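Local coordinates for ornithine aminotransferase (Plasmodium falciparum, PDB 3LG0) that transfers the delta-amino group of L-ornithine to 2-oxoglutarate, using pyridoxal 5'-phosphate, to give the 5-semialdehyde of L-glutamate and L-glutamate, at the interface of chains A and B. Residues are numbered along the deposited sequence; one frame, centred on the assembly and turned at random. Chains: chain A/B, Ornithine aminotransferase.

Contact 1: the interface of chains A and B. Residues chain A 86-87, 90-92, 94, 106; chain B 16-17, 20-21.
Helix 10-20 of chain B, with the loop that follows it, lies against strand 86-87, helix 88-101 and the start of strand 105-109 of chain A, part of the homodimer interface of this class-III pyridoxal-phosphate aminotransferase. B:Glu17 gives up the most surface here, 98 Å². Its CG is anti to its own carbonyl carbon (chi1 -84°) and the chain runs extended from there, which carries the carboxylate to the edge of the A:Phe86 ring. B:Glu17 CD lies in the ring plane, 3.6 Å from A:Phe86 CD1, with the carboxylate turned 68° from the ring. A:Leu90 lies nearly perpendicular to the same side chain, its CB and CD2 against the carboxylate.

Waters link the carboxylate of B:Glu17 to chain A. B:Glu17 OE2 lies 2.6 Å from each of water 1 and water 2; the first leads to the amide of A:Ser87, the second to the carbonyl of A:Ser87 and the amide of A:Gly91. OE1 meets water 3, which also lies beside A:Glu94. The two carboxylate planes are turned 79° against each other, and the like charges, 4.2 Å apart from A:Glu94 OE1 to B:Glu17 OE1, may raise the pKa of one of them.

Further along, A:Glu94 packs its carboxylate on B:Gly21 CA. There the main chains join: A:Val106 N donates to B:Tyr20 O at 2.9 Å, within a parallel bridge between A:Val106 and B:Gly21. B:Asn16 ND2 adds a weak bond to A:Gly91 O.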
ATOM      1  N   PHE A  86      -9.794  15.598   8.326  1.00 27.76           N
ATOM      2  CA  PHE A  86     -10.854  14.608   8.364  1.00 18.73           C
ATOM      3  C   PHE A  86     -11.539  14.592   7.005  1.00 30.07           C
ATOM      4  O   PHE A  86     -11.625  15.616   6.326  1.00 29.26           O
ATOM      5  CB  PHE A  86     -11.901  14.980   9.405  1.00 26.51           C
ATOM      6  CG  PHE A  86     -11.470  14.767  10.838  1.00 34.77           C
ATOM      7  CD1 PHE A  86     -11.609  13.526  11.434  1.00 24.83           C
ATOM      8  CD2 PHE A  86     -10.971  15.816  11.597  1.00 25.90           C
ATOM      9  CE1 PHE A  86     -11.250  13.323  12.754  1.00 28.26           C
ATOM     10  CE2 PHE A  86     -10.597  15.624  12.928  1.00 27.82           C
ATOM     11  CZ  PHE A  86     -10.741  14.378  13.505  1.00 30.78           C
ATOM     12  N   SER A  87     -12.046  13.435   6.609  1.00 28.81           N
ATOM     13  CA  SER A  87     -12.978  13.392   5.498  1.00 26.71           C
ATOM     14  C   SER A  87     -14.308  12.910   6.036  1.00 32.62           C
ATOM     15  O   SER A  87     -14.373  12.425   7.162  1.00 34.21           O
ATOM     16  CB  SER A  87     -12.482  12.452   4.400  1.00 29.37           C
ATOM     17  OG  SER A  87     -12.698  11.105   4.778  1.00 34.52           O
ATOM     18  N   LEU A  90     -14.543   8.497   5.669  1.00 34.38           N
ATOM     19  CA  LEU A  90     -13.835   7.554   6.553  1.00 28.50           C
ATOM     20  C   LEU A  90     -14.668   7.041   7.724  1.00 25.73           C
ATOM     21  O   LEU A  90     -14.760   5.825   7.944  1.00 32.06           O
ATOM     22  CB  LEU A  90     -12.520   8.146   7.075  1.00 32.01           C
ATOM     23  CG  LEU A  90     -11.759   7.213   8.021  1.00 31.42           C
ATOM     24  CD1 LEU A  90     -11.576   5.856   7.331  1.00 26.80           C
ATOM     25  CD2 LEU A  90     -10.416   7.815   8.478  1.00 27.68           C
ATOM     26  N   GLY A  91     -15.272   7.960   8.472  1.00 31.38           N
ATOM     27  CA  GLY A  91     -16.106   7.618   9.614  1.00 24.18           C
ATOM     28  C   GLY A  91     -17.355   6.813   9.304  1.00 26.16           C
ATOM     29  O   GLY A  91     -17.780   5.982  10.111  1.00 33.87           O
ATOM     30  N   VAL A  92     -17.953   7.046   8.140  1.00 29.63           N
ATOM     31  CA  VAL A  92     -19.062   6.198   7.699  1.00 30.21           C
ATOM     32  C   VAL A  92     -18.557   4.758   7.577  1.00 30.13           C
ATOM     33  O   VAL A  92     -19.130   3.847   8.163  1.00 32.75           O
ATOM     34  CB  VAL A  92     -19.636   6.673   6.360  1.00 35.90           C
ATOM     35  CG1 VAL A  92     -20.789   5.786   5.920  1.00 36.42           C
ATOM     36  CG2 VAL A  92     -20.083   8.130   6.470  1.00 45.13           C
ATOM     37  N   GLU A  94     -15.915   3.402   9.070  1.00 27.64           N
ATOM     38  CA  GLU A  94     -15.503   2.853  10.373  1.00 31.48           C
ATOM     39  C   GLU A  94     -16.685   2.382  11.199  1.00 35.85           C
ATOM     40  O   GLU A  94     -16.637   1.313  11.828  1.00 35.61           O
ATOM     41  CB  GLU A  94     -14.681   3.867  11.171  1.00 26.67           C
ATOM     42  CG  GLU A  94     -13.375   4.254  10.513  1.00 27.00           C
ATOM     43  CD  GLU A  94     -12.667   5.389  11.232  1.00 36.39           C
ATOM     44  OE1 GLU A  94     -13.349   6.190  11.906  1.00 39.88           O
ATOM     45  OE2 GLU A  94     -11.431   5.493  11.117  1.00 34.80           O
ATOM     46  N   VAL A 106     -11.905   0.314  14.519  1.00 35.93           N
ATOM     47  CA  VAL A 106     -11.210  -0.176  13.348  1.00 25.16           C
ATOM     48  C   VAL A 106     -10.152   0.838  12.914  1.00 27.02           C
ATOM     49  O   VAL A 106     -10.286   2.049  13.136  1.00 23.75           O
ATOM     50  CB  VAL A 106     -12.193  -0.482  12.183  1.00 31.60           C
ATOM     51  CG1 VAL A 106     -12.719   0.792  11.581  1.00 20.44           C
ATOM     52  CG2 VAL A 106     -11.515  -1.344  11.095  1.00 22.94           C
TER
ATOM     53  N   ASN B  16     -17.810  10.930  15.589  1.00 29.53           N
ATOM     54  CA  ASN B  16     -18.050   9.601  15.056  1.00 30.79           C
ATOM     55  C   ASN B  16     -16.720   8.860  14.833  1.00 33.34           C
ATOM     56  O   ASN B  16     -16.559   7.695  15.208  1.00 35.59           O
ATOM     57  CB  ASN B  16     -18.881   9.703  13.782  1.00 33.06           C
ATOM     58  CG  ASN B  16     -19.210   8.353  13.195  1.00 42.18           C
ATOM     59  OD1 ASN B  16     -19.795   7.504  13.857  1.00 49.59           O
ATOM     60  ND2 ASN B  16     -18.827   8.146  11.942  1.00 40.46           N
ATOM     61  N   GLU B  17     -15.749   9.545  14.247  1.00 36.36           N
ATOM     62  CA  GLU B  17     -14.428   8.940  14.064  1.00 39.06           C
ATOM     63  C   GLU B  17     -13.786   8.632  15.401  1.00 35.88           C
ATOM     64  O   GLU B  17     -13.061   7.642  15.538  1.00 39.42           O
ATOM     65  CB  GLU B  17     -13.500   9.835  13.250  1.00 31.82           C
ATOM     66  CG  GLU B  17     -13.674   9.683  11.761  1.00 35.87           C
ATOM     67  CD  GLU B  17     -12.429  10.082  11.003  1.00 41.39           C
ATOM     68  OE1 GLU B  17     -11.312   9.882  11.536  1.00 39.56           O
ATOM     69  OE2 GLU B  17     -12.571  10.600   9.877  1.00 34.97           O
ATOM     70  N   TYR B  20     -15.453   5.212  16.663  1.00 28.50           N
ATOM     71  CA  TYR B  20     -15.316   3.966  15.884  1.00 29.98           C
ATOM     72  C   TYR B  20     -13.948   3.711  15.234  1.00 34.29           C
ATOM     73  O   TYR B  20     -13.683   2.599  14.765  1.00 34.24           O
ATOM     74  CB  TYR B  20     -16.388   3.923  14.801  1.00 30.03           C
ATOM     75  CG  TYR B  20     -17.787   3.876  15.346  1.00 38.92           C
ATOM     76  CD1 TYR B  20     -18.226   2.772  16.075  1.00 39.74           C
ATOM     77  CD2 TYR B  20     -18.676   4.922  15.138  1.00 42.11           C
ATOM     78  CE1 TYR B  20     -19.513   2.708  16.579  1.00 38.48           C
ATOM     79  CE2 TYR B  20     -19.975   4.867  15.643  1.00 42.46           C
ATOM     80  CZ  TYR B  20     -20.383   3.755  16.359  1.00 45.77           C
ATOM     81  OH  TYR B  20     -21.661   3.689  16.863  1.00 55.06           O
ATOM     82  N   GLY B  21     -13.103   4.735  15.183  1.00 27.80           N
ATOM     83  CA  GLY B  21     -11.775   4.623  14.590  1.00 31.42           C
ATOM     84  C   GLY B  21     -10.657   4.709  15.611  1.00 37.61           C
ATOM     85  O   GLY B  21     -10.810   5.323  16.678  1.00 31.39           O
TER
HETATM   86  O   HOH W   1     -10.950  11.147   7.935  1.00 32.97           O
HETATM   87  O   HOH W   2     -15.051  10.939   9.134  1.00 36.40           O
HETATM   88  O   HOH W   3     -10.519   7.156  12.643  1.00 39.07           O

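Contact 2: the interface of chains A and B. Residues chain A 110, 268-270, 293; chain B 110, 268-270, 293.
In both chains Tyr269 has CG anti to the backbone N (chi1 -156° in A:Tyr269), sending its ring across the dimer axis to Pro270 of the partner, while A:Tyr293, with CG anti to the carbonyl carbon (chi1 -87°), turns a ring face towards B:Pro270. The pattern is repeated with the chains exchanged, so each proline is held by two tyrosines of the other subunit.

Take B:Pro270 first. Its CA sits over the centre of the A:Tyr293 ring, 3.7 Å from the centroid, in a CH-pi contact, and its CG reaches the base of that ring, 3.7 Å from A:Tyr293 CG. B:Pro270 CD faces another way and meets the phenol end of A:Tyr269, 3.5 Å from CZ. In the twin, A:Pro270 CA lies 3.8 Å from the centroid of the B:Tyr293 ring, and A:Pro270 CD packs on the phenol end of B:Tyr269. The prolines also approach each other at the axis, with A:Pro270 CD 3.8 Å from B:Pro270 CD.

The two Tyr269 side chains run antiparallel, alongside each other, CD1 beside CD1 at 4.0 Å. Each ring also brushes the partner's backbone: A:Tyr269 CE1 comes 3.5 Å from the carbonyl oxygen B:His268 O. Direct polar bonding between the subunits is absent from this patch. Water 4 instead bridges the phenol B:Tyr293 OH, at 2.8 Å, to the backbone carbonyl of A:Tyr269. The contact therefore rests mainly on packing of rings against prolines, with A:Asn110 and B:Asn110 at its margin.

Residues 268-270 form the loop between the 3-10 helix 262-265, which begins at Lys262, the expected pyridoxal-phosphate lysine, and strand 272-276; Tyr293 lies in the loop before helix 297-312, and Asn110 links strand 105-109 to helix 112-129.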
ATOM      1  N   ASN A 110      -3.736   0.325   3.787  1.00 23.08           N
ATOM      2  CA  ASN A 110      -3.738  -0.031   2.378  1.00 25.17           C
ATOM      3  C   ASN A 110      -3.506  -1.521   2.117  1.00 26.37           C
ATOM      4  O   ASN A 110      -4.283  -2.162   1.407  1.00 23.02           O
ATOM      5  CB  ASN A 110      -2.708   0.795   1.630  1.00 23.72           C
ATOM      6  CG  ASN A 110      -2.769   2.267   1.995  1.00 23.26           C
ATOM      7  OD1 ASN A 110      -3.748   2.952   1.708  1.00 22.39           O
ATOM      8  ND2 ASN A 110      -1.706   2.762   2.594  1.00 20.53           N
ATOM      9  N   HIS A 268     -10.980  -3.389  -6.258  1.00 22.18           N
ATOM     10  CA  HIS A 268     -10.946  -2.080  -6.909  1.00 22.22           C
ATOM     11  C   HIS A 268      -9.953  -1.093  -6.280  1.00 26.19           C
ATOM     12  O   HIS A 268      -9.762   0.004  -6.800  1.00 26.49           O
ATOM     13  CB  HIS A 268     -12.334  -1.441  -6.912  1.00 25.76           C
ATOM     14  CG  HIS A 268     -13.291  -2.068  -7.874  1.00 37.17           C
ATOM     15  ND1 HIS A 268     -13.771  -3.351  -7.713  1.00 34.43           N
ATOM     16  CD2 HIS A 268     -13.866  -1.589  -9.005  1.00 30.91           C
ATOM     17  CE1 HIS A 268     -14.599  -3.637  -8.704  1.00 39.03           C
ATOM     18  NE2 HIS A 268     -14.674  -2.585  -9.501  1.00 42.42           N
ATOM     19  N   TYR A 269      -9.340  -1.460  -5.159  1.00 19.24           N
ATOM     20  CA  TYR A 269      -8.476  -0.538  -4.421  1.00 19.65           C
ATOM     21  C   TYR A 269      -7.735  -1.304  -3.326  1.00 22.40           C
ATOM     22  O   TYR A 269      -8.281  -2.245  -2.768  1.00 26.59           O
ATOM     23  CB  TYR A 269      -9.341   0.551  -3.780  1.00 21.34           C
ATOM     24  CG  TYR A 269      -8.621   1.846  -3.493  1.00 19.99           C
ATOM     25  CD1 TYR A 269      -8.661   2.897  -4.406  1.00 21.34           C
ATOM     26  CD2 TYR A 269      -7.889   2.013  -2.324  1.00 16.98           C
ATOM     27  CE1 TYR A 269      -8.007   4.077  -4.158  1.00 22.95           C
ATOM     28  CE2 TYR A 269      -7.231   3.199  -2.065  1.00 25.36           C
ATOM     29  CZ  TYR A 269      -7.288   4.226  -2.991  1.00 20.67           C
ATOM     30  OH  TYR A 269      -6.639   5.404  -2.745  1.00 24.16           O
ATOM     31  N   PRO A 270      -6.487  -0.918  -3.011  1.00 20.82           N
ATOM     32  CA  PRO A 270      -5.806  -1.591  -1.886  1.00 19.07           C
ATOM     33  C   PRO A 270      -6.352  -1.142  -0.512  1.00 18.53           C
ATOM     34  O   PRO A 270      -6.212   0.021  -0.077  1.00 19.71           O
ATOM     35  CB  PRO A 270      -4.337  -1.164  -2.051  1.00 23.29           C
ATOM     36  CG  PRO A 270      -4.238  -0.574  -3.423  1.00 21.08           C
ATOM     37  CD  PRO A 270      -5.595   0.023  -3.697  1.00 20.67           C
ATOM     38  N   TYR A 293      -2.145   6.822   2.195  1.00 29.07           N
ATOM     39  CA  TYR A 293      -3.393   6.649   1.496  1.00 26.78           C
ATOM     40  C   TYR A 293      -4.355   5.947   2.424  1.00 19.39           C
ATOM     41  O   TYR A 293      -5.536   5.830   2.123  1.00 23.68           O
ATOM     42  CB  TYR A 293      -3.178   5.798   0.237  1.00 22.20           C
ATOM     43  CG  TYR A 293      -2.779   6.626  -0.959  1.00 28.10           C
ATOM     44  CD1 TYR A 293      -1.465   7.033  -1.124  1.00 22.91           C
ATOM     45  CD2 TYR A 293      -3.715   7.001  -1.926  1.00 22.43           C
ATOM     46  CE1 TYR A 293      -1.085   7.800  -2.215  1.00 27.24           C
ATOM     47  CE2 TYR A 293      -3.341   7.775  -3.032  1.00 19.46           C
ATOM     48  CZ  TYR A 293      -2.020   8.171  -3.161  1.00 25.57           C
ATOM     49  OH  TYR A 293      -1.594   8.930  -4.233  1.00 37.45           O
TER
ATOM     50  N   ASN B 110       2.833   0.007  -4.538  1.00 23.64           N
ATOM     51  CA  ASN B 110       1.697   0.752  -4.014  1.00 23.02           C
ATOM     52  C   ASN B 110       2.091   2.009  -3.243  1.00 26.34           C
ATOM     53  O   ASN B 110       1.595   3.082  -3.532  1.00 25.87           O
ATOM     54  CB  ASN B 110       0.847  -0.155  -3.124  1.00 22.46           C
ATOM     55  CG  ASN B 110       0.517  -1.485  -3.785  1.00 22.78           C
ATOM     56  OD1 ASN B 110      -0.133  -1.531  -4.816  1.00 25.45           O
ATOM     57  ND2 ASN B 110       0.957  -2.571  -3.178  1.00 24.71           N
ATOM     58  N   HIS B 268      -5.620   9.428  -7.055  1.00 23.23           N
ATOM     59  CA  HIS B 268      -6.743   8.509  -7.274  1.00 28.82           C
ATOM     60  C   HIS B 268      -6.475   7.075  -6.853  1.00 27.62           C
ATOM     61  O   HIS B 268      -7.390   6.265  -6.850  1.00 26.47           O
ATOM     62  CB  HIS B 268      -7.219   8.531  -8.732  1.00 28.71           C
ATOM     63  CG  HIS B 268      -7.960   9.776  -9.103  1.00 34.80           C
ATOM     64  ND1 HIS B 268      -7.346  11.009  -9.188  1.00 34.18           N
ATOM     65  CD2 HIS B 268      -9.263   9.980  -9.405  1.00 30.36           C
ATOM     66  CE1 HIS B 268      -8.239  11.919  -9.526  1.00 38.86           C
ATOM     67  NE2 HIS B 268      -9.411  11.322  -9.662  1.00 39.15           N
ATOM     68  N   TYR B 269      -5.232   6.769  -6.485  1.00 22.66           N
ATOM     69  CA  TYR B 269      -4.831   5.393  -6.215  1.00 21.47           C
ATOM     70  C   TYR B 269      -3.432   5.400  -5.560  1.00 26.23           C
ATOM     71  O   TYR B 269      -2.613   6.258  -5.857  1.00 24.74           O
ATOM     72  CB  TYR B 269      -4.807   4.611  -7.544  1.00 18.81           C
ATOM     73  CG  TYR B 269      -5.010   3.121  -7.402  1.00 17.34           C
ATOM     74  CD1 TYR B 269      -6.274   2.551  -7.536  1.00 18.37           C
ATOM     75  CD2 TYR B 269      -3.936   2.282  -7.134  1.00 20.63           C
ATOM     76  CE1 TYR B 269      -6.464   1.180  -7.406  1.00 19.75           C
ATOM     77  CE2 TYR B 269      -4.114   0.902  -6.987  1.00 23.69           C
ATOM     78  CZ  TYR B 269      -5.375   0.369  -7.125  1.00 19.25           C
ATOM     79  OH  TYR B 269      -5.547  -0.959  -6.992  1.00 21.68           O
ATOM     80  N   PRO B 270      -3.149   4.446  -4.664  1.00 23.18           N
ATOM     81  CA  PRO B 270      -1.768   4.370  -4.164  1.00 21.45           C
ATOM     82  C   PRO B 270      -0.810   3.744  -5.194  1.00 16.70           C
ATOM     83  O   PRO B 270      -0.942   2.567  -5.567  1.00 19.85           O
ATOM     84  CB  PRO B 270      -1.892   3.470  -2.912  1.00 20.77           C
ATOM     85  CG  PRO B 270      -3.357   3.352  -2.654  1.00 19.65           C
ATOM     86  CD  PRO B 270      -4.031   3.494  -3.980  1.00 19.57           C
ATOM     87  N   TYR B 293      -1.113  -5.671  -4.783  1.00 27.66           N
ATOM     88  CA  TYR B 293      -1.806  -4.774  -5.662  1.00 27.12           C
ATOM     89  C   TYR B 293      -0.789  -4.112  -6.578  1.00 20.22           C
ATOM     90  O   TYR B 293      -1.156  -3.440  -7.529  1.00 21.99           O
ATOM     91  CB  TYR B 293      -2.547  -3.712  -4.835  1.00 23.40           C
ATOM     92  CG  TYR B 293      -3.918  -4.187  -4.414  1.00 28.47           C
ATOM     93  CD1 TYR B 293      -4.073  -5.016  -3.310  1.00 25.20           C
ATOM     94  CD2 TYR B 293      -5.049  -3.841  -5.138  1.00 20.91           C
ATOM     95  CE1 TYR B 293      -5.316  -5.474  -2.925  1.00 24.91           C
ATOM     96  CE2 TYR B 293      -6.310  -4.292  -4.752  1.00 22.74           C
ATOM     97  CZ  TYR B 293      -6.434  -5.110  -3.639  1.00 27.33           C
ATOM     98  OH  TYR B 293      -7.668  -5.573  -3.229  1.00 28.67           O
TER
HETATM   99  O   HOH W   4      -8.264  -4.692  -0.633  1.00 31.24           O

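The C-alpha centres of contact 1 and contact 2 lie about 19 Å apart on the same homodimer interface. They share no residue, but strand 105-109 ties them: A:Val106 belongs to contact 1, and A:Asn110, just past the strand's end, borders contact 2. Contact 2 straddles the two-fold axis and contains both halves of its symmetric pattern, whereas contact 1 lies off the axis and has a separate twin with the chains exchanged. Mostly apolar packing of rings on prolines near the axis is thus flanked by two water-bridged, more polar patches where the N-terminal helix of each subunit docks on its partner.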